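Local coordinates for Orf c02003 protein (Sulfolobus solfataricus P2, PDB 2Q00), which is of unknown function but belongs to the archaeal PaREP1/PaREP8 family and forms a single-chain bundle of helices without strands, at residues Q25-Y30 with K102-L107; E36-L41 with E63-A68; P80-S85 with V111-I116. All coordinates share one frame; numbering follows the deposited sequence.

Contact 1 (Q25-Y30 with K102-L107); sequences QACEKY and KEVKKL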
loop_
_atom_site.group_PDB
_atom_site.type_symbol
_atom_site.label_atom_id
_atom_site.label_comp_id
_atom_site.label_asym_id
_atom_site.label_seq_id
_atom_site.Cartn_x
_atom_site.Cartn_y
_atom_site.Cartn_z
ATOM N N GLN A 25 -12.405 -3.798 7.521
ATOM C CA GLN A 25 -12.279 -2.443 7.005
ATOM C C GLN A 25 -10.836 -1.970 7.043
ATOM O O GLN A 25 -10.339 -1.393 6.068
ATOM C CB GLN A 25 -13.177 -1.501 7.813
ATOM C CG GLN A 25 -14.616 -1.470 7.320
ATOM C CD GLN A 25 -14.762 -0.643 6.050
ATOM O OE1 GLN A 25 -14.656 0.585 6.085
ATOM N NE2 GLN A 25 -14.991 -1.312 4.922
ATOM N N ALA A 26 -10.169 -2.222 8.164
ATOM C CA ALA A 26 -8.782 -1.832 8.345
ATOM C C ALA A 26 -7.911 -2.416 7.237
ATOM O O ALA A 26 -7.137 -1.689 6.602
ATOM C CB ALA A 26 -8.281 -2.290 9.725
ATOM N N CYS A 27 -8.035 -3.722 6.999
ATOM C CA CYS A 27 -7.252 -4.379 5.946
ATOM C C CYS A 27 -7.381 -3.653 4.613
ATOM O O CYS A 27 -6.387 -3.370 3.941
ATOM C CB CYS A 27 -7.705 -5.836 5.755
ATOM S SG CYS A 27 -7.290 -6.937 7.126
ATOM N N GLU A 28 -8.615 -3.359 4.227
ATOM C CA GLU A 28 -8.858 -2.680 2.966
ATOM C C GLU A 28 -8.244 -1.280 2.932
ATOM O O GLU A 28 -7.734 -0.850 1.895
ATOM C CB GLU A 28 -10.363 -2.618 2.681
ATOM C CG GLU A 28 -10.699 -2.139 1.264
ATOM C CD GLU A 28 -9.725 -2.663 0.199
ATOM O OE1 GLU A 28 -9.452 -3.886 0.158
ATOM O OE2 GLU A 28 -9.228 -1.843 -0.603
ATOM N N LYS A 29 -8.277 -0.573 4.061
ATOM C CA LYS A 29 -7.710 0.771 4.108
ATOM C C LYS A 29 -6.200 0.705 4.068
ATOM O O LYS A 29 -5.548 1.565 3.456
ATOM C CB LYS A 29 -8.174 1.523 5.356
ATOM C CG LYS A 29 -9.388 2.416 5.116
ATOM C CD LYS A 29 -10.688 1.650 5.063
ATOM C CE LYS A 29 -11.639 2.234 4.018
ATOM N NZ LYS A 29 -11.652 3.724 3.987
ATOM N N TYR A 30 -5.641 -0.314 4.721
ATOM C CA TYR A 30 -4.197 -0.500 4.722
ATOM C C TYR A 30 -3.761 -0.786 3.296
ATOM O O TYR A 30 -2.716 -0.319 2.854
ATOM C CB TYR A 30 -3.792 -1.671 5.614
ATOM C CG TYR A 30 -3.763 -1.358 7.095
ATOM C CD1 TYR A 30 -2.903 -0.384 7.599
ATOM C CD2 TYR A 30 -4.584 -2.052 7.995
ATOM C CE1 TYR A 30 -2.858 -0.101 8.959
ATOM C CE2 TYR A 30 -4.545 -1.783 9.365
ATOM C CZ TYR A 30 -3.673 -0.799 9.845
ATOM O OH TYR A 30 -3.597 -0.512 11.192
ATOM N N LYS A 102 -3.434 -10.420 15.201
ATOM C CA LYS A 102 -1.980 -10.445 15.269
ATOM C C LYS A 102 -1.380 -10.430 13.876
ATOM O O LYS A 102 -0.357 -9.780 13.637
ATOM C CB LYS A 102 -1.508 -11.677 16.034
ATOM N N GLU A 103 -2.023 -11.148 12.958
ATOM C CA GLU A 103 -1.560 -11.229 11.572
ATOM C C GLU A 103 -1.699 -9.909 10.816
ATOM O O GLU A 103 -0.808 -9.521 10.055
ATOM C CB GLU A 103 -2.329 -12.317 10.822
ATOM C CG GLU A 103 -1.801 -13.712 11.044
ATOM C CD GLU A 103 -2.878 -14.653 11.537
ATOM O OE1 GLU A 103 -3.250 -14.549 12.729
ATOM O OE2 GLU A 103 -3.358 -15.488 10.732
ATOM N N VAL A 104 -2.831 -9.242 11.027
ATOM C CA VAL A 104 -3.109 -7.970 10.387
ATOM C C VAL A 104 -2.066 -6.947 10.812
ATOM O O VAL A 104 -1.538 -6.198 9.977
ATOM C CB VAL A 104 -4.504 -7.446 10.770
ATOM C CG1 VAL A 104 -4.752 -6.098 10.115
ATOM C CG2 VAL A 104 -5.569 -8.444 10.343
ATOM N N LYS A 105 -1.767 -6.920 12.110
ATOM C CA LYS A 105 -0.781 -5.987 12.631
ATOM C C LYS A 105 0.565 -6.219 11.962
ATOM O O LYS A 105 1.219 -5.279 11.515
ATOM C CB LYS A 105 -0.644 -6.139 14.148
ATOM C CG LYS A 105 -1.891 -5.730 14.900
ATOM C CD LYS A 105 -1.628 -5.561 16.384
ATOM C CE LYS A 105 -2.837 -4.946 17.076
ATOM N NZ LYS A 105 -2.595 -4.722 18.525
ATOM N N LYS A 106 0.957 -7.484 11.880
ATOM C CA LYS A 106 2.222 -7.883 11.283
ATOM C C LYS A 106 2.364 -7.412 9.833
ATOM O O LYS A 106 3.414 -6.901 9.439
ATOM C CB LYS A 106 2.332 -9.407 11.350
ATOM C CG LYS A 106 3.736 -9.958 11.153
ATOM C CD LYS A 106 3.749 -11.502 11.273
ATOM C CE LYS A 106 3.305 -11.980 12.658
ATOM N NZ LYS A 106 3.163 -13.469 12.704
ATOM N N LEU A 107 1.311 -7.604 9.041
ATOM C CA LEU A 107 1.321 -7.198 7.638
ATOM C C LEU A 107 1.208 -5.676 7.515
ATOM O O LEU A 107 1.976 -5.055 6.783
ATOM C CB LEU A 107 0.169 -7.871 6.867
ATOM C CG LEU A 107 0.163 -9.408 6.729
ATOM C CD1 LEU A 107 -1.220 -9.886 6.313
ATOM C CD2 LEU A 107 1.198 -9.867 5.715
#
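C27 and V104 make the closest meeting between helix 23-45 and helix 101-122 in this region. The interaction is apolar. C27 SG lies against both methyls of V104, 3.9 Å from CG2 and 4.0 Å from CG1. The valine torsion explains this double touch. CG1 stands anti to the V104 backbone N (chi1 179°), and CG2 is left beside that N. The fork of the side chain is thereby presented to the sulfur. L99, in the loop before helix 101-122, also packs on V104.

The pair joins two long helices of an all-helical bundle. Residue numbers rise together along both segments: C27 lies level with V104, with CA atoms 7.1 Å apart, and Y30 is nearest to L107, with CA atoms 9.2 Å apart. The spacing is wider at Y30.

The aromatic contact is looser. Y30 CE2 is 4.4 Å from V104 CG1, and the methyl approaches the ring obliquely. The ring also meets that of Y11 on helix 6-19, with the planes at about 70°.

No hydrogen bond links the two segments. The polar end of Y30 turns to helix 6-19 instead, where its OH is hydrogen-bonded to E15 OE1.

Contact 2 (E36-L41 with E63-A68); sequences EAIKLL and ENLFKA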
loop_
_atom_site.group_PDB
_atom_site.type_symbol
_atom_site.label_atom_id
_atom_site.label_comp_id
_atom_site.label_asym_id
_atom_site.label_seq_id
_atom_site.Cartn_x
_atom_site.Cartn_y
_atom_site.Cartn_z
ATOM N N GLU A 36 -1.760 3.802 -2.865
ATOM C CA GLU A 36 -1.404 5.211 -2.990
ATOM C C GLU A 36 0.092 5.432 -2.837
ATOM O O GLU A 36 0.669 6.306 -3.489
ATOM C CB GLU A 36 -2.150 6.043 -1.948
ATOM C CG GLU A 36 -3.659 5.983 -2.089
ATOM C CD GLU A 36 -4.126 6.522 -3.421
ATOM O OE1 GLU A 36 -3.782 7.680 -3.736
ATOM O OE2 GLU A 36 -4.836 5.790 -4.147
ATOM N N ALA A 37 0.720 4.648 -1.973
ATOM C CA ALA A 37 2.154 4.776 -1.755
ATOM C C ALA A 37 2.892 4.456 -3.045
ATOM O O ALA A 37 3.862 5.127 -3.403
ATOM C CB ALA A 37 2.602 3.837 -0.651
ATOM N N ILE A 38 2.424 3.425 -3.741
ATOM C CA ILE A 38 3.027 3.013 -5.005
ATOM C C ILE A 38 2.841 4.094 -6.081
ATOM O O ILE A 38 3.797 4.459 -6.779
ATOM C CB ILE A 38 2.398 1.703 -5.524
ATOM C CG1 ILE A 38 2.660 0.555 -4.534
ATOM C CG2 ILE A 38 2.957 1.391 -6.899
ATOM C CD1 ILE A 38 4.142 0.175 -4.371
ATOM N N LYS A 39 1.612 4.594 -6.220
ATOM C CA LYS A 39 1.347 5.638 -7.200
ATOM C C LYS A 39 2.280 6.819 -6.934
ATOM O O LYS A 39 2.948 7.317 -7.840
ATOM C CB LYS A 39 -0.108 6.101 -7.126
ATOM C CG LYS A 39 -1.121 5.052 -7.537
ATOM C CD LYS A 39 -2.542 5.573 -7.462
ATOM C CE LYS A 39 -3.546 4.478 -7.774
ATOM N NZ LYS A 39 -4.937 4.976 -7.595
ATOM N N LEU A 40 2.345 7.248 -5.684
ATOM C CA LEU A 40 3.199 8.371 -5.317
ATOM C C LEU A 40 4.641 8.118 -5.715
ATOM O O LEU A 40 5.321 9.001 -6.236
ATOM C CB LEU A 40 3.121 8.625 -3.808
ATOM C CG LEU A 40 3.753 9.918 -3.299
ATOM C CD1 LEU A 40 3.090 11.106 -3.990
ATOM C CD2 LEU A 40 3.589 10.008 -1.777
ATOM N N LEU A 41 5.104 6.900 -5.470
ATOM C CA LEU A 41 6.471 6.516 -5.792
ATOM C C LEU A 41 6.700 6.428 -7.290
ATOM O O LEU A 41 7.792 6.729 -7.770
ATOM C CB LEU A 41 6.802 5.176 -5.133
ATOM C CG LEU A 41 7.004 5.238 -3.619
ATOM C CD1 LEU A 41 6.998 3.834 -3.023
ATOM C CD2 LEU A 41 8.314 5.961 -3.326
ATOM N N GLU A 63 -2.110 -5.563 -11.582
ATOM C CA GLU A 63 -0.890 -5.923 -12.307
ATOM C C GLU A 63 0.052 -4.735 -12.478
ATOM O O GLU A 63 1.276 -4.903 -12.502
ATOM C CB GLU A 63 -1.230 -6.523 -13.677
ATOM C CG GLU A 63 -1.964 -7.864 -13.612
ATOM C CD GLU A 63 -3.465 -7.712 -13.470
ATOM O OE1 GLU A 63 -3.939 -6.585 -13.199
ATOM O OE2 GLU A 63 -4.170 -8.730 -13.625
ATOM N N ASN A 64 -0.520 -3.542 -12.607
ATOM C CA ASN A 64 0.288 -2.332 -12.734
ATOM C C ASN A 64 1.042 -2.115 -11.432
ATOM O O ASN A 64 2.242 -1.821 -11.443
ATOM C CB ASN A 64 -0.589 -1.113 -13.004
ATOM C CG ASN A 64 -0.971 -0.982 -14.453
ATOM O OD1 ASN A 64 -0.112 -0.809 -15.319
ATOM N ND2 ASN A 64 -2.271 -1.059 -14.733
ATOM N N LEU A 65 0.331 -2.261 -10.310
ATOM C CA LEU A 65 0.934 -2.090 -8.988
ATOM C C LEU A 65 2.049 -3.105 -8.814
ATOM O O LEU A 65 3.149 -2.765 -8.382
ATOM C CB LEU A 65 -0.100 -2.287 -7.873
ATOM C CG LEU A 65 -1.211 -1.251 -7.661
ATOM C CD1 LEU A 65 -0.616 0.157 -7.702
ATOM C CD2 LEU A 65 -2.278 -1.416 -8.727
ATOM N N PHE A 66 1.757 -4.360 -9.136
ATOM C CA PHE A 66 2.780 -5.397 -9.042
ATOM C C PHE A 66 3.967 -4.990 -9.929
ATOM O O PHE A 66 5.109 -5.004 -9.473
ATOM C CB PHE A 66 2.200 -6.749 -9.475
ATOM C CG PHE A 66 1.509 -7.497 -8.362
ATOM C CD1 PHE A 66 2.256 -8.097 -7.345
ATOM C CD2 PHE A 66 0.117 -7.593 -8.322
ATOM C CE1 PHE A 66 1.634 -8.782 -6.306
ATOM C CE2 PHE A 66 -0.524 -8.274 -7.288
ATOM C CZ PHE A 66 0.237 -8.872 -6.273
ATOM N N LYS A 67 3.699 -4.613 -11.179
ATOM C CA LYS A 67 4.775 -4.188 -12.077
ATOM C C LYS A 67 5.540 -3.064 -11.415
ATOM O O LYS A 67 6.772 -3.083 -11.328
ATOM C CB LYS A 67 4.240 -3.636 -13.402
ATOM C CG LYS A 67 3.708 -4.648 -14.396
ATOM C CD LYS A 67 3.613 -4.010 -15.781
ATOM C CE LYS A 67 2.579 -4.697 -16.678
ATOM N NZ LYS A 67 1.160 -4.385 -16.289
ATOM N N ALA A 68 4.784 -2.070 -10.967
ATOM C CA ALA A 68 5.347 -0.900 -10.321
ATOM C C ALA A 68 6.263 -1.276 -9.165
ATOM O O ALA A 68 7.384 -0.761 -9.056
ATOM C CB ALA A 68 4.225 0.003 -9.835
#
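K39 NZ is held by several groups at the margin of the contact in which I38 meets L65 and A68. One turn back on its own helix, E36 OE2 forms a salt bridge to K39 NZ at 3.5 Å. E35 supplies a second salt bridge, and W60 adds a cation-pi contact. The K39 chain is extended, which carries the ammonium back along the helix, toward its N-terminal end, to these partners. E36 has a further partner in S6, whose OG is hydrogen-bonded to E36 OE1.

The touch between the segments is made by aliphatic groups. I38 points toward helix 62-71 and offers its CG2 methyl. This methyl stands anti to the backbone N, because chi1 of -63° places the longer CG1 branch beside that N. I38 CG2 lies 3.5 Å from A68 CB, a close methyl-to-methyl contact. It also lies 3.9 Å from L65 CD1, and I38 CB is 4.0 Å from the same CD1. The two side chains meet at a slant. The end of L65 comes nearer to I38 than the direction of its CB would suggest. The CA atoms of I38 and L65 are 6.8 Å apart.

W83 of helix 79-95 packs on both I38 and L65, and I50 of helix 48-52 packs on A68. Short helix 62-71 is thus held to long helix 23-45 within the helical bundle. No hydrogen bond crosses between the segments. The chemistry implies that contact between buried aliphatic groups joins the segments, while the K39 ammonium is paired with carboxylates of its own helix.

Contact 3 (P80-S85 with V111-I116); sequences PILWKS and VRKLVI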
loop_
_atom_site.group_PDB
_atom_site.type_symbol
_atom_site.label_atom_id
_atom_site.label_comp_id
_atom_site.label_asym_id
_atom_site.label_seq_id
_atom_site.Cartn_x
_atom_site.Cartn_y
_atom_site.Cartn_z
ATOM N N PRO A 80 9.125 -4.278 -3.303
ATOM C CA PRO A 80 8.350 -5.354 -3.931
ATOM C C PRO A 80 7.802 -6.330 -2.885
ATOM O O PRO A 80 6.703 -6.858 -3.034
ATOM C CB PRO A 80 9.354 -6.006 -4.883
ATOM C CG PRO A 80 10.691 -5.736 -4.216
ATOM C CD PRO A 80 10.535 -4.311 -3.731
ATOM N N ILE A 81 8.548 -6.560 -1.811
ATOM C CA ILE A 81 8.056 -7.468 -0.785
ATOM C C ILE A 81 7.094 -6.802 0.201
ATOM O O ILE A 81 6.254 -7.478 0.792
ATOM C CB ILE A 81 9.217 -8.168 -0.056
ATOM C CG1 ILE A 81 10.396 -7.221 0.099
ATOM C CG2 ILE A 81 9.668 -9.381 -0.864
ATOM C CD1 ILE A 81 11.582 -7.833 0.827
ATOM N N LEU A 82 7.195 -5.486 0.372
ATOM C CA LEU A 82 6.263 -4.781 1.249
ATOM C C LEU A 82 4.927 -4.831 0.516
ATOM O O LEU A 82 3.859 -5.006 1.119
ATOM C CB LEU A 82 6.695 -3.331 1.456
ATOM C CG LEU A 82 7.713 -3.034 2.562
ATOM C CD1 LEU A 82 8.744 -4.133 2.624
ATOM C CD2 LEU A 82 8.381 -1.692 2.299
ATOM N N TRP A 83 4.993 -4.697 -0.800
ATOM C CA TRP A 83 3.784 -4.753 -1.602
ATOM C C TRP A 83 3.031 -6.086 -1.441
ATOM O O TRP A 83 1.796 -6.100 -1.376
ATOM C CB TRP A 83 4.104 -4.518 -3.084
ATOM C CG TRP A 83 2.885 -4.670 -3.927
ATOM C CD1 TRP A 83 2.612 -5.679 -4.807
ATOM C CD2 TRP A 83 1.710 -3.841 -3.888
ATOM N NE1 TRP A 83 1.338 -5.532 -5.312
ATOM C CE2 TRP A 83 0.765 -4.412 -4.765
ATOM C CE3 TRP A 83 1.368 -2.672 -3.194
ATOM C CZ2 TRP A 83 -0.505 -3.853 -4.969
ATOM C CZ3 TRP A 83 0.107 -2.115 -3.394
ATOM C CH2 TRP A 83 -0.812 -2.709 -4.276
ATOM N N LYS A 84 3.761 -7.202 -1.377
ATOM C CA LYS A 84 3.112 -8.509 -1.222
ATOM C C LYS A 84 2.211 -8.510 0.010
ATOM O O LYS A 84 1.059 -8.951 -0.057
ATOM C CB LYS A 84 4.155 -9.625 -1.108
ATOM C CG LYS A 84 4.971 -9.847 -2.384
ATOM C CD LYS A 84 5.888 -11.074 -2.265
ATOM C CE LYS A 84 6.750 -11.279 -3.516
ATOM N NZ LYS A 84 7.738 -10.175 -3.745
ATOM N N SER A 85 2.742 -8.009 1.127
ATOM C CA SER A 85 1.983 -7.914 2.379
ATOM C C SER A 85 0.677 -7.144 2.155
ATOM O O SER A 85 -0.390 -7.513 2.677
ATOM C CB SER A 85 2.792 -7.179 3.439
ATOM O OG SER A 85 4.018 -7.826 3.669
ATOM N N VAL A 111 3.105 -2.151 5.430
ATOM C CA VAL A 111 2.444 -1.063 4.717
ATOM C C VAL A 111 2.996 0.272 5.240
ATOM O O VAL A 111 3.314 1.165 4.459
ATOM C CB VAL A 111 0.919 -1.078 4.939
ATOM C CG1 VAL A 111 0.289 0.128 4.260
ATOM C CG2 VAL A 111 0.327 -2.366 4.391
ATOM N N ARG A 112 3.115 0.389 6.563
ATOM C CA ARG A 112 3.630 1.608 7.177
ATOM C C ARG A 112 4.972 1.993 6.570
ATOM O O ARG A 112 5.196 3.144 6.193
ATOM C CB ARG A 112 3.814 1.425 8.685
ATOM C CG ARG A 112 3.910 2.740 9.466
ATOM C CD ARG A 112 4.769 2.615 10.734
ATOM N NE ARG A 112 4.329 3.502 11.818
ATOM C CZ ARG A 112 4.225 4.833 11.738
ATOM N NH1 ARG A 112 4.529 5.481 10.613
ATOM N NH2 ARG A 112 3.797 5.521 12.791
ATOM N N LYS A 113 5.865 1.019 6.476
ATOM C CA LYS A 113 7.201 1.237 5.930
ATOM C C LYS A 113 7.107 1.687 4.479
ATOM O O LYS A 113 7.895 2.495 3.999
ATOM C CB LYS A 113 8.010 -0.068 6.032
ATOM C CG LYS A 113 9.522 0.100 5.931
ATOM C CD LYS A 113 10.250 -1.167 6.411
ATOM C CE LYS A 113 11.772 -1.034 6.348
ATOM N NZ LYS A 113 12.435 -2.318 6.722
ATOM N N LEU A 114 6.127 1.148 3.781
ATOM C CA LEU A 114 5.940 1.489 2.389
ATOM C C LEU A 114 5.437 2.920 2.299
ATOM O O LEU A 114 5.922 3.717 1.500
ATOM C CB LEU A 114 4.926 0.527 1.773
ATOM C CG LEU A 114 4.586 0.708 0.305
ATOM C CD1 LEU A 114 5.858 0.802 -0.528
ATOM C CD2 LEU A 114 3.713 -0.456 -0.129
ATOM N N VAL A 115 4.468 3.240 3.141
ATOM C CA VAL A 115 3.883 4.565 3.141
ATOM C C VAL A 115 4.945 5.633 3.363
ATOM O O VAL A 115 5.025 6.596 2.601
ATOM C CB VAL A 115 2.788 4.681 4.224
ATOM C CG1 VAL A 115 2.295 6.107 4.330
ATOM C CG2 VAL A 115 1.629 3.755 3.876
ATOM N N ILE A 116 5.774 5.444 4.388
ATOM C CA ILE A 116 6.811 6.419 4.696
ATOM C C ILE A 116 7.853 6.522 3.592
ATOM O O ILE A 116 8.364 7.602 3.328
ATOM C CB ILE A 116 7.504 6.099 6.030
ATOM C CG1 ILE A 116 8.239 4.766 5.927
ATOM C CG2 ILE A 116 6.462 6.062 7.156
ATOM C CD1 ILE A 116 9.121 4.450 7.129
#
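L82 and L114 bury more surface here than any other residues of the two segments. L82 points toward helix 101-122 and reaches it with CD2. This methyl rests against the backbone of L114 itself, 3.9 Å from its N and 4.0 Å from its CA. It is 4.1 Å from L114 CB and equally 4.1 Å from K113 CB. One methyl therefore sits where the roots of two neighbouring side chains leave the helix. F117, one turn further on, also packs on L82.

L114 answers from the other helix. Its CG is anti to the backbone N (chi1 180°), which lays CG alongside A37 of helix 23-45 and leaves the CD2 branch to meet W83. This last contact is loose. L114 CD2 lies at the edge of the indole, near the ring plane, 4.5 Å from W83 CE3 on the six-membered ring. L114 also packs on A34 of helix 23-45, so three helices meet round this leucine. W83 points away from helix 101-122 at its CB. The same indole packs edge-to-face with F66 of helix 62-71.

K113 lies at the exposed border. Its aliphatic root borders L82, and its extended chain carries NZ to a salt bridge with E78. Deeper in, S85 OG is hydrogen-bonded to D110, the residue just before segment 111-116. No hydrogen bond joins the two segments directly.

The axes of the two short segments approach to 9.1 Å, with 130° between their N-to-C directions. Helix 79-95 and helix 101-122 follow each other in the chain. The arrangement is that of a helical hairpin, its arms splayed from antiparallel, with two leucines at the centre of the interface, in the core of an all-helical bundle.

All three contacts are largely buried, and none has a hydrogen bond between its segments. Contact 3 lies nearest the centre of the chain and buries the most surface; it alone has an exposed touching residue. Contacts 1 and 2 share helix 23-45 but lie on opposite sides of the chain's centre. Contacts 1 and 3 share helix 101-122 and touch through Y30 with V111 and L107 with S85. W83, packed on I38, L65 and F66, and L114, packed on A37, link contact 3 to contact 2. Contact 1 joins sulfur and an aromatic ring to valine, contact 2 is purely aliphatic, and contact 3 combines two leucines, an indole edge meeting L114, and a lysine's aliphatic root.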